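Local coordinates for bifunctional protein PutA (Bdellovibrio bacteriovorus, PDB 5UR2), which probably oxidises proline to glutamate in two steps, joining an FAD-dependent proline dehydrogenase to an NAD-dependent L-glutamate gamma-semialdehyde dehydrogenase in one chain, at residues Lys215-Phe226 against Glu251-Phe262. Sequence-based numbering, arbitrary orientation.
Sequences KKILKDRLRPVF and EVFTELINEPEF
Two neighbouring outer helices of the proline dehydrogenase barrel, 211-232 and 246-257, meet here through Val-252, Leu-256 and a group of salt bridges, and the loop after the second helix adds to the contact. The segment axes come within 9.5 Å and cross at -58°. Val-252 is a knob in the hole formed by Lys-215, Leu-218, Lys-219 and Leu-222. One turn on, Leu-256 fills the next hole, among Lys-219, Leu-222, Arg-223 and Phe-226. Leu-256 CD2 lies 3.6 Å from Leu-222 CB and makes a CH-pi contact over one face of the Phe-226 ring. Ile-257 CG2 meets the edge of that ring, 3.7 Å from Phe-226 CE2. Phe-226 also stacks on Phe-268, on the barrel side.

Charged side chains line the outer margin. Lys-215 NZ bonds to Glu-255 OE2 at 2.6 Å and, very short, to Glu-251 OE1, which also accepts from Trp-211 NE1. Lys-219 bends at chi3 (69°), bringing Lys-219 NZ 2.6 Å from Glu-255 OE1, so the Glu-255 carboxylate bridges two lysines. In the loop that follows helix 246-257, Glu-259 is gripped side-on by Arg-223. Arg-223 NE reaches Glu-259 OE1 at 3.0 Å, and Arg-223 NH2 reaches Glu-259 OE2 at 2.7 Å. Both bonds are nearly straight, lie close to the guanidinium plane and use syn lone pairs. Arg-223 NH1 bonds to Asp-220 OD1 at 2.7 Å, which helps fix the rotation of the guanidinium. Phe-262, in the same loop, packs its ring edge against Arg-223 CG.

The strand 235-238 runs between the two helices in sequence, giving the helix-strand-helix succession of a TIM-type beta/alpha barrel.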
loop_
_atom_site.group_PDB
_atom_site.type_symbol
_atom_site.label_atom_id
_atom_site.label_comp_id
_atom_site.label_asym_id
_atom_site.label_seq_id
_atom_site.Cartn_x
_atom_site.Cartn_y
_atom_site.Cartn_z
ATOM N N LYS B 215 33.335 25.637 -26.627
ATOM C CA LYS B 215 33.434 25.806 -28.071
ATOM C C LYS B 215 34.835 26.243 -28.491
ATOM O O LYS B 215 35.371 25.744 -29.489
ATOM C CB LYS B 215 32.390 26.810 -28.545
ATOM C CG LYS B 215 32.511 27.172 -30.010
ATOM C CD LYS B 215 31.210 27.793 -30.534
ATOM C CE LYS B 215 30.836 29.082 -29.821
ATOM N NZ LYS B 215 29.749 29.748 -30.589
ATOM N N LYS B 216 35.440 27.178 -27.744
ATOM C CA LYS B 216 36.797 27.611 -28.061
ATOM C C LYS B 216 37.786 26.456 -27.932
ATOM O O LYS B 216 38.685 26.307 -28.767
ATOM C CB LYS B 216 37.213 28.782 -27.175
ATOM C CG LYS B 216 38.697 29.162 -27.329
ATOM C CD LYS B 216 39.086 30.273 -26.364
ATOM C CE LYS B 216 40.517 30.085 -25.849
ATOM N NZ LYS B 216 41.521 30.066 -26.943
ATOM N N ILE B 217 37.648 25.637 -26.884
ATOM C CA ILE B 217 38.576 24.522 -26.706
ATOM C C ILE B 217 38.404 23.497 -27.821
ATOM O O ILE B 217 39.394 23.008 -28.385
ATOM C CB ILE B 217 38.404 23.881 -25.312
ATOM C CG1 ILE B 217 38.871 24.841 -24.222
ATOM C CG2 ILE B 217 39.149 22.545 -25.220
ATOM C CD1 ILE B 217 38.522 24.388 -22.805
ATOM N N LEU B 218 37.153 23.159 -28.165
ATOM C CA LEU B 218 36.916 22.199 -29.241
ATOM C C LEU B 218 37.521 22.690 -30.555
ATOM O O LEU B 218 38.203 21.936 -31.256
ATOM C CB LEU B 218 35.415 21.927 -29.393
ATOM C CG LEU B 218 34.817 21.120 -28.233
ATOM C CD1 LEU B 218 33.293 21.173 -28.232
ATOM C CD2 LEU B 218 35.300 19.697 -28.290
ATOM N N LYS B 219 37.303 23.962 -30.888
ATOM C CA LYS B 219 37.904 24.532 -32.088
ATOM C C LYS B 219 39.422 24.452 -32.040
ATOM O O LYS B 219 40.061 24.130 -33.048
ATOM C CB LYS B 219 37.455 25.985 -32.268
ATOM C CG LYS B 219 36.009 26.132 -32.694
ATOM C CD LYS B 219 35.438 27.520 -32.394
ATOM C CE LYS B 219 36.051 28.597 -33.275
ATOM N NZ LYS B 219 35.464 29.934 -32.957
ATOM N N ASP B 220 40.018 24.742 -30.871
ATOM C CA ASP B 220 41.471 24.688 -30.754
ATOM C C ASP B 220 41.991 23.278 -30.996
ATOM O O ASP B 220 43.063 23.102 -31.576
ATOM C CB ASP B 220 41.938 25.174 -29.372
ATOM C CG ASP B 220 41.735 26.665 -29.161
ATOM O OD1 ASP B 220 41.459 27.369 -30.146
ATOM O OD2 ASP B 220 41.889 27.131 -28.005
ATOM N N ARG B 221 41.251 22.258 -30.555
ATOM C CA ARG B 221 41.734 20.896 -30.742
ATOM C C ARG B 221 41.544 20.430 -32.176
ATOM O O ARG B 221 42.375 19.669 -32.688
ATOM C CB ARG B 221 41.026 19.947 -29.775
ATOM C CG ARG B 221 41.097 20.369 -28.309
ATOM C CD ARG B 221 42.442 20.074 -27.691
ATOM N NE ARG B 221 42.566 20.594 -26.324
ATOM C CZ ARG B 221 42.254 19.931 -25.212
ATOM N NH1 ARG B 221 41.769 18.702 -25.271
ATOM N NH2 ARG B 221 42.431 20.506 -24.029
ATOM N N LEU B 222 40.473 20.892 -32.837
ATOM C CA LEU B 222 40.208 20.537 -34.232
ATOM C C LEU B 222 41.127 21.275 -35.190
ATOM O O LEU B 222 41.514 20.727 -36.231
ATOM C CB LEU B 222 38.759 20.844 -34.607
ATOM C CG LEU B 222 37.820 19.668 -34.839
ATOM C CD1 LEU B 222 36.525 20.163 -35.484
ATOM C CD2 LEU B 222 38.498 18.633 -35.703
ATOM N N ARG B 223 41.467 22.519 -34.865
ATOM C CA ARG B 223 42.197 23.370 -35.802
ATOM C C ARG B 223 43.455 22.722 -36.369
ATOM O O ARG B 223 43.619 22.747 -37.596
ATOM C CB ARG B 223 42.516 24.713 -35.123
ATOM C CG ARG B 223 43.132 25.761 -36.064
ATOM C CD ARG B 223 43.258 27.133 -35.390
ATOM N NE ARG B 223 41.963 27.742 -35.077
ATOM C CZ ARG B 223 41.428 27.824 -33.859
ATOM N NH1 ARG B 223 42.056 27.332 -32.791
ATOM N NH2 ARG B 223 40.254 28.415 -33.717
ATOM N N PRO B 224 44.355 22.118 -35.583
ATOM C CA PRO B 224 45.551 21.508 -36.206
ATOM C C PRO B 224 45.221 20.349 -37.135
ATOM O O PRO B 224 45.957 20.124 -38.105
ATOM C CB PRO B 224 46.378 21.027 -35.006
ATOM C CG PRO B 224 45.765 21.676 -33.802
ATOM C CD PRO B 224 44.344 21.925 -34.122
ATOM N N VAL B 225 44.146 19.594 -36.853
ATOM C CA VAL B 225 43.750 18.500 -37.740
ATOM C C VAL B 225 43.232 19.060 -39.058
ATOM O O VAL B 225 43.601 18.589 -40.143
ATOM C CB VAL B 225 42.690 17.596 -37.080
ATOM C CG1 VAL B 225 42.341 16.440 -38.016
ATOM C CG2 VAL B 225 43.153 17.093 -35.743
ATOM N N PHE B 226 42.338 20.048 -38.984
ATOM C CA PHE B 226 41.870 20.698 -40.203
ATOM C C PHE B 226 43.026 21.338 -40.957
ATOM O O PHE B 226 43.077 21.281 -42.190
ATOM C CB PHE B 226 40.805 21.741 -39.887
ATOM C CG PHE B 226 39.418 21.183 -39.785
ATOM C CD1 PHE B 226 39.177 20.001 -39.105
ATOM C CD2 PHE B 226 38.353 21.837 -40.384
ATOM C CE1 PHE B 226 37.892 19.480 -39.016
ATOM C CE2 PHE B 226 37.061 21.321 -40.301
ATOM C CZ PHE B 226 36.835 20.143 -39.611
ATOM N N GLU B 251 28.225 24.890 -34.490
ATOM C CA GLU B 251 28.942 26.133 -34.219
ATOM C C GLU B 251 30.453 25.929 -34.315
ATOM O O GLU B 251 31.165 26.763 -34.880
ATOM C CB GLU B 251 28.562 26.679 -32.836
ATOM C CG GLU B 251 27.126 27.155 -32.764
ATOM C CD GLU B 251 26.822 27.942 -31.515
ATOM O OE1 GLU B 251 27.756 28.258 -30.742
ATOM O OE2 GLU B 251 25.638 28.246 -31.305
ATOM N N VAL B 252 30.958 24.823 -33.769
ATOM C CA VAL B 252 32.388 24.543 -33.858
ATOM C C VAL B 252 32.820 24.497 -35.319
ATOM O O VAL B 252 33.788 25.151 -35.725
ATOM C CB VAL B 252 32.709 23.232 -33.116
ATOM C CG1 VAL B 252 34.098 22.730 -33.440
ATOM C CG2 VAL B 252 32.523 23.409 -31.601
ATOM N N PHE B 253 32.079 23.741 -36.134
ATOM C CA PHE B 253 32.458 23.519 -37.527
ATOM C C PHE B 253 32.400 24.798 -38.347
ATOM O O PHE B 253 33.345 25.130 -39.075
ATOM C CB PHE B 253 31.555 22.451 -38.143
ATOM C CG PHE B 253 31.816 22.212 -39.591
ATOM C CD1 PHE B 253 32.888 21.420 -39.994
ATOM C CD2 PHE B 253 30.970 22.748 -40.560
ATOM C CE1 PHE B 253 33.122 21.181 -41.347
ATOM C CE2 PHE B 253 31.203 22.519 -41.901
ATOM C CZ PHE B 253 32.280 21.736 -42.298
ATOM N N THR B 254 31.275 25.502 -38.281
ATOM C CA THR B 254 31.088 26.656 -39.150
ATOM C C THR B 254 32.034 27.793 -38.771
ATOM O O THR B 254 32.578 28.464 -39.651
ATOM C CB THR B 254 29.625 27.117 -39.119
ATOM O OG1 THR B 254 29.189 27.292 -37.761
ATOM C CG2 THR B 254 28.730 26.110 -39.822
ATOM N N GLU B 255 32.242 28.029 -37.474
ATOM C CA GLU B 255 33.177 29.079 -37.084
ATOM C C GLU B 255 34.595 28.716 -37.500
ATOM O O GLU B 255 35.357 29.581 -37.947
ATOM C CB GLU B 255 33.100 29.339 -35.577
ATOM C CG GLU B 255 31.778 29.982 -35.087
ATOM C CD GLU B 255 31.761 30.158 -33.561
ATOM O OE1 GLU B 255 32.846 30.103 -32.955
ATOM O OE2 GLU B 255 30.689 30.372 -32.964
ATOM N N LEU B 256 34.957 27.436 -37.372
ATOM C CA LEU B 256 36.308 26.998 -37.699
ATOM C C LEU B 256 36.620 27.204 -39.183
ATOM O O LEU B 256 37.650 27.797 -39.530
ATOM C CB LEU B 256 36.494 25.535 -37.288
ATOM C CG LEU B 256 37.920 24.992 -37.333
ATOM C CD1 LEU B 256 38.858 25.824 -36.444
ATOM C CD2 LEU B 256 37.928 23.522 -36.904
ATOM N N ILE B 257 35.754 26.703 -40.075
ATOM C CA ILE B 257 36.046 26.766 -41.509
ATOM C C ILE B 257 35.780 28.137 -42.110
ATOM O O ILE B 257 36.061 28.341 -43.300
ATOM C CB ILE B 257 35.270 25.728 -42.354
ATOM C CG1 ILE B 257 33.798 26.109 -42.507
ATOM C CG2 ILE B 257 35.382 24.301 -41.756
ATOM C CD1 ILE B 257 33.086 25.318 -43.633
ATOM N N ASN B 258 35.244 29.081 -41.338
ATOM C CA ASN B 258 35.136 30.469 -41.772
ATOM C C ASN B 258 36.313 31.329 -41.327
ATOM O O ASN B 258 36.339 32.520 -41.653
ATOM C CB ASN B 258 33.828 31.110 -41.289
ATOM C CG ASN B 258 33.423 32.314 -42.149
ATOM O OD1 ASN B 258 33.535 32.277 -43.378
ATOM N ND2 ASN B 258 32.954 33.380 -41.507
ATOM N N GLU B 259 37.267 30.767 -40.581
ATOM C CA GLU B 259 38.456 31.512 -40.191
ATOM C C GLU B 259 39.344 31.804 -41.411
ATOM O O GLU B 259 39.341 31.048 -42.387
ATOM C CB GLU B 259 39.247 30.747 -39.127
ATOM C CG GLU B 259 38.471 30.541 -37.821
ATOM C CD GLU B 259 39.229 29.687 -36.809
ATOM O OE1 GLU B 259 40.365 29.239 -37.119
ATOM O OE2 GLU B 259 38.677 29.454 -35.707
ATOM N N PRO B 260 40.108 32.912 -41.377
ATOM C CA PRO B 260 40.891 33.318 -42.563
ATOM C C PRO B 260 41.703 32.207 -43.224
ATOM O O PRO B 260 41.659 32.052 -44.453
ATOM C CB PRO B 260 41.806 34.413 -41.992
ATOM C CG PRO B 260 41.022 35.023 -40.896
ATOM C CD PRO B 260 40.228 33.893 -40.275
ATOM N N GLU B 261 42.425 31.410 -42.441
ATOM C CA GLU B 261 43.296 30.403 -43.040
ATOM C C GLU B 261 42.516 29.264 -43.688
ATOM O O GLU B 261 43.104 28.500 -44.453
ATOM C CB GLU B 261 44.262 29.853 -41.984
ATOM C CG GLU B 261 43.608 28.906 -40.966
ATOM C CD GLU B 261 44.603 28.319 -39.965
ATOM O OE1 GLU B 261 45.638 27.761 -40.387
ATOM O OE2 GLU B 261 44.336 28.410 -38.745
ATOM N N PHE B 262 41.215 29.117 -43.390
ATOM C CA PHE B 262 40.433 28.001 -43.914
ATOM C C PHE B 262 39.355 28.382 -44.919
ATOM O O PHE B 262 38.840 27.492 -45.604
ATOM C CB PHE B 262 39.730 27.246 -42.768
ATOM C CG PHE B 262 40.660 26.639 -41.764
ATOM C CD1 PHE B 262 41.591 25.684 -42.141
ATOM C CD2 PHE B 262 40.599 27.019 -40.435
ATOM C CE1 PHE B 262 42.441 25.111 -41.206
ATOM C CE2 PHE B 262 41.451 26.461 -39.497
ATOM C CZ PHE B 262 42.372 25.498 -39.882
#